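Local atomic coordinates of DNA polymerase sliding clamp 2 (Sulfolobus tokodaii, PDB entry 3AIZ), a protein that encircles DNA as a subunit of a ring-shaped processivity factor, tethering DNA polymerase and other DNA-processing proteins to the template. Residues Leu132-Leu143 / Thr212-Gly223; Ala161-Ser169 / Ser179-Leu190. All blocks are in the same frame, centred on the assembly; numbering follows the deposited sequence.

Contact 1: Leu132-Leu143 / Thr212-Gly223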
loop_
_atom_site.group_PDB
_atom_site.type_symbol
_atom_site.label_atom_id
_atom_site.label_comp_id
_atom_site.label_asym_id
_atom_site.label_seq_id
_atom_site.Cartn_x
_atom_site.Cartn_y
_atom_site.Cartn_z
ATOM N N LEU A 132 -36.982 4.689 36.294
ATOM C CA LEU A 132 -35.631 5.227 36.199
ATOM C C LEU A 132 -35.509 6.515 37.007
ATOM O O LEU A 132 -35.848 7.597 36.525
ATOM C CB LEU A 132 -35.253 5.471 34.737
ATOM C CG LEU A 132 -34.583 4.317 33.984
ATOM C CD1 LEU A 132 -35.015 2.966 34.532
ATOM C CD2 LEU A 132 -34.895 4.410 32.499
ATOM N N SER A 133 -35.028 6.388 38.240
ATOM C CA SER A 133 -34.870 7.532 39.127
ATOM C C SER A 133 -33.927 8.562 38.519
ATOM O O SER A 133 -34.135 9.766 38.652
ATOM C CB SER A 133 -34.328 7.082 40.484
ATOM O OG SER A 133 -35.085 6.007 41.011
ATOM N N VAL A 134 -32.889 8.075 37.848
ATOM C CA VAL A 134 -31.871 8.945 37.276
ATOM C C VAL A 134 -31.713 8.719 35.778
ATOM O O VAL A 134 -31.527 7.590 35.328
ATOM C CB VAL A 134 -30.503 8.724 37.950
ATOM C CG1 VAL A 134 -29.444 9.596 37.298
ATOM C CG2 VAL A 134 -30.595 9.008 39.441
ATOM N N THR A 135 -31.791 9.801 35.012
ATOM C CA THR A 135 -31.531 9.747 33.579
ATOM C C THR A 135 -30.620 10.898 33.172
ATOM O O THR A 135 -30.776 12.021 33.646
ATOM C CB THR A 135 -32.832 9.819 32.750
ATOM O OG1 THR A 135 -33.529 11.037 33.044
ATOM C CG2 THR A 135 -33.734 8.634 33.060
ATOM N N PHE A 136 -29.661 10.613 32.301
ATOM C CA PHE A 136 -28.797 11.656 31.769
ATOM C C PHE A 136 -28.457 11.394 30.309
ATOM O O PHE A 136 -28.466 10.250 29.856
ATOM C CB PHE A 136 -27.524 11.807 32.609
ATOM C CG PHE A 136 -26.684 10.563 32.683
ATOM C CD1 PHE A 136 -26.857 9.655 33.714
ATOM C CD2 PHE A 136 -25.708 10.310 31.734
ATOM C CE1 PHE A 136 -26.078 8.513 33.790
ATOM C CE2 PHE A 136 -24.927 9.171 31.806
ATOM C CZ PHE A 136 -25.111 8.274 32.835
ATOM N N THR A 137 -28.171 12.462 29.574
ATOM C CA THR A 137 -27.846 12.345 28.161
ATOM C C THR A 137 -26.445 12.877 27.899
ATOM O O THR A 137 -26.042 13.893 28.463
ATOM C CB THR A 137 -28.861 13.106 27.287
ATOM O OG1 THR A 137 -30.192 12.761 27.688
ATOM C CG2 THR A 137 -28.673 12.754 25.818
ATOM N N THR A 138 -25.701 12.181 27.048
ATOM C CA THR A 138 -24.339 12.584 26.727
ATOM C C THR A 138 -23.890 11.983 25.404
ATOM O O THR A 138 -24.458 10.997 24.937
ATOM C CB THR A 138 -23.354 12.158 27.831
ATOM O OG1 THR A 138 -22.031 12.579 27.479
ATOM C CG2 THR A 138 -23.370 10.649 28.005
ATOM N N ASP A 139 -22.871 12.584 24.800
ATOM C CA ASP A 139 -22.301 12.058 23.569
ATOM C C ASP A 139 -21.618 10.724 23.849
ATOM O O ASP A 139 -20.933 10.569 24.859
ATOM C CB ASP A 139 -21.307 13.053 22.970
ATOM C CG ASP A 139 -20.789 12.617 21.613
ATOM O OD1 ASP A 139 -21.328 13.088 20.589
ATOM O OD2 ASP A 139 -19.844 11.801 21.571
ATOM N N GLY A 140 -21.812 9.762 22.952
ATOM C CA GLY A 140 -21.286 8.422 23.135
ATOM C C GLY A 140 -19.781 8.358 23.317
ATOM O O GLY A 140 -19.268 7.453 23.974
ATOM N N ASP A 141 -19.070 9.317 22.734
ATOM C CA ASP A 141 -17.616 9.354 22.837
ATOM C C ASP A 141 -17.158 9.412 24.292
ATOM O O ASP A 141 -16.173 8.777 24.670
ATOM C CB ASP A 141 -17.047 10.534 22.046
ATOM C CG ASP A 141 -17.177 10.347 20.545
ATOM O OD1 ASP A 141 -16.845 9.247 20.049
ATOM O OD2 ASP A 141 -17.607 11.299 19.858
ATOM N N VAL A 142 -17.881 10.173 25.107
ATOM C CA VAL A 142 -17.564 10.281 26.524
ATOM C C VAL A 142 -17.687 8.926 27.209
ATOM O O VAL A 142 -16.780 8.497 27.923
ATOM C CB VAL A 142 -18.481 11.289 27.237
ATOM C CG1 VAL A 142 -18.151 11.341 28.719
ATOM C CG2 VAL A 142 -18.348 12.666 26.604
ATOM N N LEU A 143 -18.811 8.252 26.988
ATOM C CA LEU A 143 -19.036 6.936 27.572
ATOM C C LEU A 143 -17.959 5.956 27.117
ATOM O O LEU A 143 -17.502 5.116 27.892
ATOM C CB LEU A 143 -20.428 6.413 27.208
ATOM C CG LEU A 143 -21.605 7.255 27.706
ATOM C CD1 LEU A 143 -22.928 6.680 27.224
ATOM C CD2 LEU A 143 -21.584 7.365 29.223
ATOM N N THR A 212 -21.859 2.709 22.221
ATOM C CA THR A 212 -22.705 3.899 22.198
ATOM C C THR A 212 -22.045 5.091 21.510
ATOM O O THR A 212 -22.661 6.146 21.368
ATOM C CB THR A 212 -23.121 4.324 23.620
ATOM O OG1 THR A 212 -21.989 4.870 24.310
ATOM C CG2 THR A 212 -23.664 3.137 24.396
ATOM N N SER A 213 -20.795 4.925 21.088
ATOM C CA SER A 213 -20.063 6.012 20.443
ATOM C C SER A 213 -20.669 6.389 19.092
ATOM O O SER A 213 -20.428 7.483 18.581
ATOM C CB SER A 213 -18.583 5.651 20.280
ATOM O OG SER A 213 -18.415 4.540 19.417
ATOM N N ILE A 214 -21.461 5.484 18.523
ATOM C CA ILE A 214 -22.101 5.726 17.232
ATOM C C ILE A 214 -23.217 6.763 17.338
ATOM O O ILE A 214 -23.813 7.152 16.332
ATOM C CB ILE A 214 -22.688 4.429 16.637
ATOM C CG1 ILE A 214 -23.909 3.976 17.443
ATOM C CG2 ILE A 214 -21.628 3.339 16.577
ATOM C CD1 ILE A 214 -24.559 2.718 16.913
ATOM N N SER A 215 -23.502 7.201 18.559
ATOM C CA SER A 215 -24.531 8.205 18.792
ATOM C C SER A 215 -23.942 9.430 19.477
ATOM O O SER A 215 -22.957 9.330 20.207
ATOM C CB SER A 215 -25.664 7.627 19.643
ATOM O OG SER A 215 -26.637 8.613 19.939
ATOM N N GLN A 216 -24.547 10.587 19.233
ATOM C CA GLN A 216 -24.103 11.823 19.863
ATOM C C GLN A 216 -25.005 12.180 21.035
ATOM O O GLN A 216 -24.715 13.101 21.797
ATOM C CB GLN A 216 -24.075 12.967 18.849
ATOM C CG GLN A 216 -22.965 12.856 17.816
ATOM C CD GLN A 216 -22.942 14.030 16.855
ATOM O OE1 GLN A 216 -23.989 14.527 16.441
ATOM N NE2 GLN A 216 -21.743 14.476 16.493
ATOM N N ASN A 217 -26.100 11.443 21.175
ATOM C CA ASN A 217 -27.058 11.704 22.240
ATOM C C ASN A 217 -27.536 10.423 22.909
ATOM O O ASN A 217 -28.693 10.024 22.760
ATOM C CB ASN A 217 -28.244 12.507 21.706
ATOM C CG ASN A 217 -27.830 13.860 21.165
ATOM O OD1 ASN A 217 -27.785 14.849 21.899
ATOM N ND2 ASN A 217 -27.516 13.913 19.875
ATOM N N VAL A 218 -26.635 9.786 23.647
ATOM C CA VAL A 218 -26.955 8.564 24.368
ATOM C C VAL A 218 -27.678 8.887 25.670
ATOM O O VAL A 218 -27.224 9.725 26.448
ATOM C CB VAL A 218 -25.686 7.757 24.691
ATOM C CG1 VAL A 218 -26.048 6.455 25.385
ATOM C CG2 VAL A 218 -24.895 7.487 23.423
ATOM N N THR A 219 -28.808 8.227 25.898
ATOM C CA THR A 219 -29.561 8.407 27.133
ATOM C C THR A 219 -29.339 7.228 28.072
ATOM O O THR A 219 -29.600 6.079 27.716
ATOM C CB THR A 219 -31.070 8.569 26.864
ATOM O OG1 THR A 219 -31.297 9.764 26.108
ATOM C CG2 THR A 219 -31.840 8.657 28.172
ATOM N N VAL A 220 -28.849 7.520 29.272
ATOM C CA VAL A 220 -28.603 6.491 30.272
ATOM C C VAL A 220 -29.543 6.669 31.456
ATOM O O VAL A 220 -29.619 7.749 32.038
ATOM C CB VAL A 220 -27.150 6.529 30.778
ATOM C CG1 VAL A 220 -26.937 5.480 31.858
ATOM C CG2 VAL A 220 -26.181 6.324 29.625
ATOM N N GLY A 221 -30.261 5.608 31.803
ATOM C CA GLY A 221 -31.178 5.647 32.926
ATOM C C GLY A 221 -30.932 4.512 33.897
ATOM O O GLY A 221 -30.569 3.409 33.495
ATOM N N PHE A 222 -31.123 4.786 35.183
ATOM C CA PHE A 222 -30.988 3.761 36.211
ATOM C C PHE A 222 -31.634 4.218 37.512
ATOM O O PHE A 222 -32.159 5.327 37.598
ATOM C CB PHE A 222 -29.515 3.409 36.442
ATOM C CG PHE A 222 -28.738 4.478 37.157
ATOM C CD1 PHE A 222 -28.460 4.363 38.510
ATOM C CD2 PHE A 222 -28.282 5.596 36.478
ATOM C CE1 PHE A 222 -27.742 5.343 39.171
ATOM C CE2 PHE A 222 -27.564 6.580 37.135
ATOM C CZ PHE A 222 -27.295 6.453 38.483
ATOM N N GLY A 223 -31.594 3.356 38.520
ATOM C CA GLY A 223 -32.149 3.672 39.823
ATOM C C GLY A 223 -31.539 2.788 40.890
ATOM O O GLY A 223 -30.589 2.054 40.621
HETATM O O HOH W 1 -19.246 13.233 17.550
#
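Phe136 (chi1 60°) and Phe222 (chi1 72°) both hold CG between their own backbone N and carbonyl carbon, and this rotation carries each ring across to the opposing strand. One face of the Phe136 ring receives Val220, whose CB lies 3.7 Å from the ring centroid; the approach is offset toward the rim. Val134 CB repeats this CH-pi contact over the Phe222 ring at 4.1 Å from its centroid. The two aromatic rings meet at their edges, with Phe136 CE1 4.1 Å from Phe222 CE2. Strands 134-138 and 218-223 pair antiparallel through backbone bonds within the C-terminal domain of the PCNA fold, and the hydrogen-bonded pairs Val134-Phe222, Phe136-Val220 and Thr138-Val218 put their side chains on the buried face. Val220 N reaches Phe136 O at 2.8 Å in an almost straight bond. At the far end a classic beta bulge sets two residues, Ser133 and Val134, opposite the single Phe222. Beyond the strands, Asp139 caps helix 140-150 through OD2, which accepts from Asp141 N at 2.8 Å. The next residue, Gly140, gives its N-H to Ser215 O (3.0 Å). Leu143 CD1, from the first turn of the helix, packs 3.6 Å from Val218 CG1.

Contact 2: Ala161-Ser169 / Ser179-Leu190; sequences ADENTVTLS and SLLKQDKPLKSL
Val166 and Leu181 form a hydrogen-bonded pair toward the open end of the antiparallel beta hairpin made by strands 165-172 and 175-183 in the C-terminal domain. Its backbone bonds are nearly linear here: Val166 N reaches Leu181 O, and Leu181 N reaches Val166 O, each at 2.8 Å and in the carbonyl plane. Leu168 N to Ser179 O and Ser179 N to Leu168 O are longer, 3.1 Å each. Ser179 and Leu180 also pair with an antiparallel strand of the neighbouring PCNA3 subunit, so the sheet continues across the interface.

Apolar contacts gather on the face bearing Val166, Leu168 and Leu181. With CG2 beside the backbone N (chi1 179°, which puts CG1 anti to N), Val166 directs this methyl to Leu190 CD1, 3.6 Å away, while Leu187 approaches at about a right angle. Leu168 CD1 and Leu181 CD1 meet at 4.2 Å, and both side chains also touch Ile146 of helix 140-150. On the opposite face Leu180 lies alongside Thr167, its CD2 resting against the threonine CG2 at 3.7 Å.

Polar bonds shape the two bends. Lys185 N bonds to Lys182 O, closing a type II turn; the Gln183 amide NE2 donates to Asp184 OD1 and, past the turn, to Lys188 O. In the other bend, an Asx turn, Asp162 OD1 accepts from Asn164 N at 2.9 Å, the N-H arriving from above the carboxylate plane.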
loop_
_atom_site.group_PDB
_atom_site.type_symbol
_atom_site.label_atom_id
_atom_site.label_comp_id
_atom_site.label_asym_id
_atom_site.label_seq_id
_atom_site.Cartn_x
_atom_site.Cartn_y
_atom_site.Cartn_z
ATOM N N ALA A 161 -25.850 8.925 41.851
ATOM C CA ALA A 161 -26.072 10.331 41.549
ATOM C C ALA A 161 -26.864 11.056 42.625
ATOM O O ALA A 161 -27.793 10.503 43.209
ATOM C CB ALA A 161 -26.761 10.478 40.196
ATOM N N ASP A 162 -26.475 12.300 42.886
ATOM C CA ASP A 162 -27.283 13.202 43.693
ATOM C C ASP A 162 -27.990 14.154 42.739
ATOM O O ASP A 162 -28.108 13.865 41.548
ATOM C CB ASP A 162 -26.424 13.964 44.707
ATOM C CG ASP A 162 -25.331 14.789 44.052
ATOM O OD1 ASP A 162 -25.447 15.091 42.846
ATOM O OD2 ASP A 162 -24.353 15.142 44.748
ATOM N N GLU A 163 -28.447 15.292 43.246
ATOM C CA GLU A 163 -29.239 16.207 42.432
ATOM C C GLU A 163 -28.467 16.796 41.247
ATOM O O GLU A 163 -29.063 17.137 40.224
ATOM C CB GLU A 163 -29.827 17.329 43.293
ATOM C CG GLU A 163 -30.797 18.237 42.549
ATOM C CD GLU A 163 -31.413 19.293 43.444
ATOM O OE1 GLU A 163 -31.101 19.307 44.654
ATOM O OE2 GLU A 163 -32.211 20.110 42.938
ATOM N N ASN A 164 -27.147 16.907 41.377
ATOM C CA ASN A 164 -26.351 17.602 40.365
ATOM C C ASN A 164 -25.138 16.844 39.826
ATOM O O ASN A 164 -24.411 17.362 38.980
ATOM C CB ASN A 164 -25.894 18.964 40.898
ATOM C CG ASN A 164 -27.043 19.932 41.099
ATOM O OD1 ASN A 164 -28.136 19.737 40.566
ATOM N ND2 ASN A 164 -26.798 20.986 41.869
ATOM N N THR A 165 -24.915 15.624 40.304
ATOM C CA THR A 165 -23.698 14.900 39.947
ATOM C C THR A 165 -23.897 13.394 39.805
ATOM O O THR A 165 -24.490 12.751 40.669
ATOM C CB THR A 165 -22.582 15.151 40.983
ATOM O OG1 THR A 165 -22.284 16.552 41.042
ATOM C CG2 THR A 165 -21.322 14.384 40.613
ATOM N N VAL A 166 -23.391 12.836 38.708
ATOM C CA VAL A 166 -23.370 11.390 38.520
ATOM C C VAL A 166 -21.946 10.884 38.718
ATOM O O VAL A 166 -21.004 11.416 38.134
ATOM C CB VAL A 166 -23.874 10.983 37.120
ATOM C CG1 VAL A 166 -23.816 9.473 36.954
ATOM C CG2 VAL A 166 -25.290 11.486 36.898
ATOM N N THR A 167 -21.794 9.854 39.544
ATOM C CA THR A 167 -20.475 9.363 39.922
ATOM C C THR A 167 -20.291 7.884 39.594
ATOM O O THR A 167 -21.159 7.064 39.880
ATOM C CB THR A 167 -20.224 9.568 41.429
ATOM O OG1 THR A 167 -20.316 10.963 41.748
ATOM C CG2 THR A 167 -18.852 9.050 41.821
ATOM N N LEU A 168 -19.153 7.552 38.989
ATOM C CA LEU A 168 -18.803 6.160 38.725
ATOM C C LEU A 168 -17.515 5.804 39.461
ATOM O O LEU A 168 -16.553 6.569 39.436
ATOM C CB LEU A 168 -18.644 5.910 37.222
ATOM C CG LEU A 168 -19.883 6.088 36.339
ATOM C CD1 LEU A 168 -20.151 7.560 36.064
ATOM C CD2 LEU A 168 -19.722 5.329 35.034
ATOM N N SER A 169 -17.500 4.646 40.116
ATOM C CA SER A 169 -16.360 4.253 40.941
ATOM C C SER A 169 -16.005 2.776 40.810
ATOM O O SER A 169 -16.884 1.919 40.742
ATOM C CB SER A 169 -16.633 4.576 42.412
ATOM O OG SER A 169 -16.794 5.968 42.610
ATOM N N SER A 179 -14.838 8.830 38.280
ATOM C CA SER A 179 -15.154 9.934 37.380
ATOM C C SER A 179 -16.441 10.632 37.805
ATOM O O SER A 179 -17.310 10.024 38.431
ATOM C CB SER A 179 -15.274 9.442 35.937
ATOM O OG SER A 179 -16.260 8.431 35.819
ATOM N N LEU A 180 -16.554 11.910 37.463
ATOM C CA LEU A 180 -17.725 12.699 37.824
ATOM C C LEU A 180 -18.346 13.343 36.593
ATOM O O LEU A 180 -17.674 14.055 35.846
ATOM C CB LEU A 180 -17.350 13.781 38.838
ATOM C CG LEU A 180 -16.641 13.303 40.107
ATOM C CD1 LEU A 180 -16.228 14.486 40.970
ATOM C CD2 LEU A 180 -17.526 12.345 40.890
ATOM N N LEU A 181 -19.632 13.089 36.387
ATOM C CA LEU A 181 -20.353 13.680 35.269
ATOM C C LEU A 181 -21.375 14.687 35.782
ATOM O O LEU A 181 -22.201 14.367 36.635
ATOM C CB LEU A 181 -21.039 12.592 34.442
ATOM C CG LEU A 181 -20.143 11.429 34.012
ATOM C CD1 LEU A 181 -20.902 10.460 33.119
ATOM C CD2 LEU A 181 -18.899 11.941 33.307
ATOM N N LYS A 182 -21.305 15.908 35.265
ATOM C CA LYS A 182 -22.206 16.972 35.689
ATOM C C LYS A 182 -22.788 17.671 34.468
ATOM O O LYS A 182 -22.357 17.427 33.341
ATOM C CB LYS A 182 -21.462 17.982 36.566
ATOM C CG LYS A 182 -20.535 17.343 37.590
ATOM C CD LYS A 182 -19.819 18.379 38.445
ATOM C CE LYS A 182 -20.761 19.018 39.453
ATOM N NZ LYS A 182 -20.028 19.846 40.455
ATOM N N GLN A 183 -23.771 18.537 34.694
ATOM C CA GLN A 183 -24.366 19.310 33.611
ATOM C C GLN A 183 -23.297 20.093 32.854
ATOM O O GLN A 183 -22.387 20.659 33.459
ATOM C CB GLN A 183 -25.423 20.269 34.158
ATOM C CG GLN A 183 -26.066 21.147 33.102
ATOM C CD GLN A 183 -26.873 20.347 32.100
ATOM O OE1 GLN A 183 -27.642 19.460 32.472
ATOM N NE2 GLN A 183 -26.702 20.658 30.820
ATOM N N ASP A 184 -23.411 20.114 31.529
ATOM C CA ASP A 184 -22.472 20.838 30.673
ATOM C C ASP A 184 -21.044 20.314 30.789
ATOM O O ASP A 184 -20.109 20.921 30.266
ATOM C CB ASP A 184 -22.499 22.337 30.983
ATOM C CG ASP A 184 -23.841 22.973 30.680
ATOM O OD1 ASP A 184 -24.632 22.372 29.922
ATOM O OD2 ASP A 184 -24.102 24.078 31.201
ATOM N N LYS A 185 -20.875 19.186 31.472
ATOM C CA LYS A 185 -19.552 18.603 31.654
ATOM C C LYS A 185 -19.633 17.164 32.152
ATOM O O LYS A 185 -19.453 16.907 33.343
ATOM C CB LYS A 185 -18.728 19.447 32.629
ATOM C CG LYS A 185 -17.303 18.956 32.830
ATOM C CD LYS A 185 -16.575 19.771 33.889
ATOM C CE LYS A 185 -15.170 19.238 34.122
ATOM N NZ LYS A 185 -14.462 19.981 35.201
ATOM N N PRO A 186 -19.896 16.216 31.238
ATOM C CA PRO A 186 -20.144 16.451 29.814
ATOM C C PRO A 186 -21.623 16.323 29.488
ATOM O O PRO A 186 -22.012 16.464 28.329
ATOM C CB PRO A 186 -19.399 15.289 29.143
ATOM C CG PRO A 186 -18.990 14.336 30.282
ATOM C CD PRO A 186 -19.726 14.783 31.502
ATOM N N LEU A 187 -22.432 16.045 30.504
ATOM C CA LEU A 187 -23.852 15.771 30.310
ATOM C C LEU A 187 -24.573 16.919 29.612
ATOM O O LEU A 187 -24.452 18.077 30.010
ATOM C CB LEU A 187 -24.526 15.474 31.651
ATOM C CG LEU A 187 -23.862 14.404 32.522
ATOM C CD1 LEU A 187 -24.602 14.252 33.838
ATOM C CD2 LEU A 187 -23.790 13.076 31.789
ATOM N N LYS A 188 -25.318 16.587 28.564
ATOM C CA LYS A 188 -26.157 17.562 27.882
ATOM C C LYS A 188 -27.424 17.806 28.693
ATOM O O LYS A 188 -28.023 18.880 28.624
ATOM C CB LYS A 188 -26.519 17.071 26.481
ATOM C CG LYS A 188 -25.323 16.789 25.590
ATOM C CD LYS A 188 -25.768 16.387 24.194
ATOM C CE LYS A 188 -24.577 16.164 23.277
ATOM N NZ LYS A 188 -25.009 15.837 21.890
ATOM N N SER A 189 -27.826 16.797 29.460
ATOM C CA SER A 189 -29.001 16.896 30.318
ATOM C C SER A 189 -28.903 15.920 31.485
ATOM O O SER A 189 -28.336 14.836 31.353
ATOM C CB SER A 189 -30.277 16.623 29.519
ATOM O OG SER A 189 -30.339 15.269 29.108
ATOM N N LEU A 190 -29.458 16.310 32.627
ATOM C CA LEU A 190 -29.435 15.470 33.818
ATOM C C LEU A 190 -30.746 15.574 34.592
ATOM O O LEU A 190 -31.172 16.664 34.971
ATOM C CB LEU A 190 -28.258 15.850 34.718
ATOM C CG LEU A 190 -28.133 15.087 36.040
ATOM C CD1 LEU A 190 -27.979 13.597 35.789
ATOM C CD2 LEU A 190 -26.965 15.618 36.854
#

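Strands 134-138 and 186-192 are neighbours in the sheet, which brings contacts 1 and 2 together; along the chain, contact 2 is nested inside the loop that contact 1 closes. Contact 1 lies nearer the centre of the chain (about 11 Å, against about 22 Å for contact 2, centre to centre) and is the more buried, with aromatic packing at its heart. Contact 2 relies on aliphatic side chains and has more charged residues at its turns; one of them, Lys185, makes a salt bridge to Asp102 of the PCNA3 chain. Phe136 CD2 packs on Leu187 CD2, and Lys188 NZ probably bonds to Gln216 O, tying the two together.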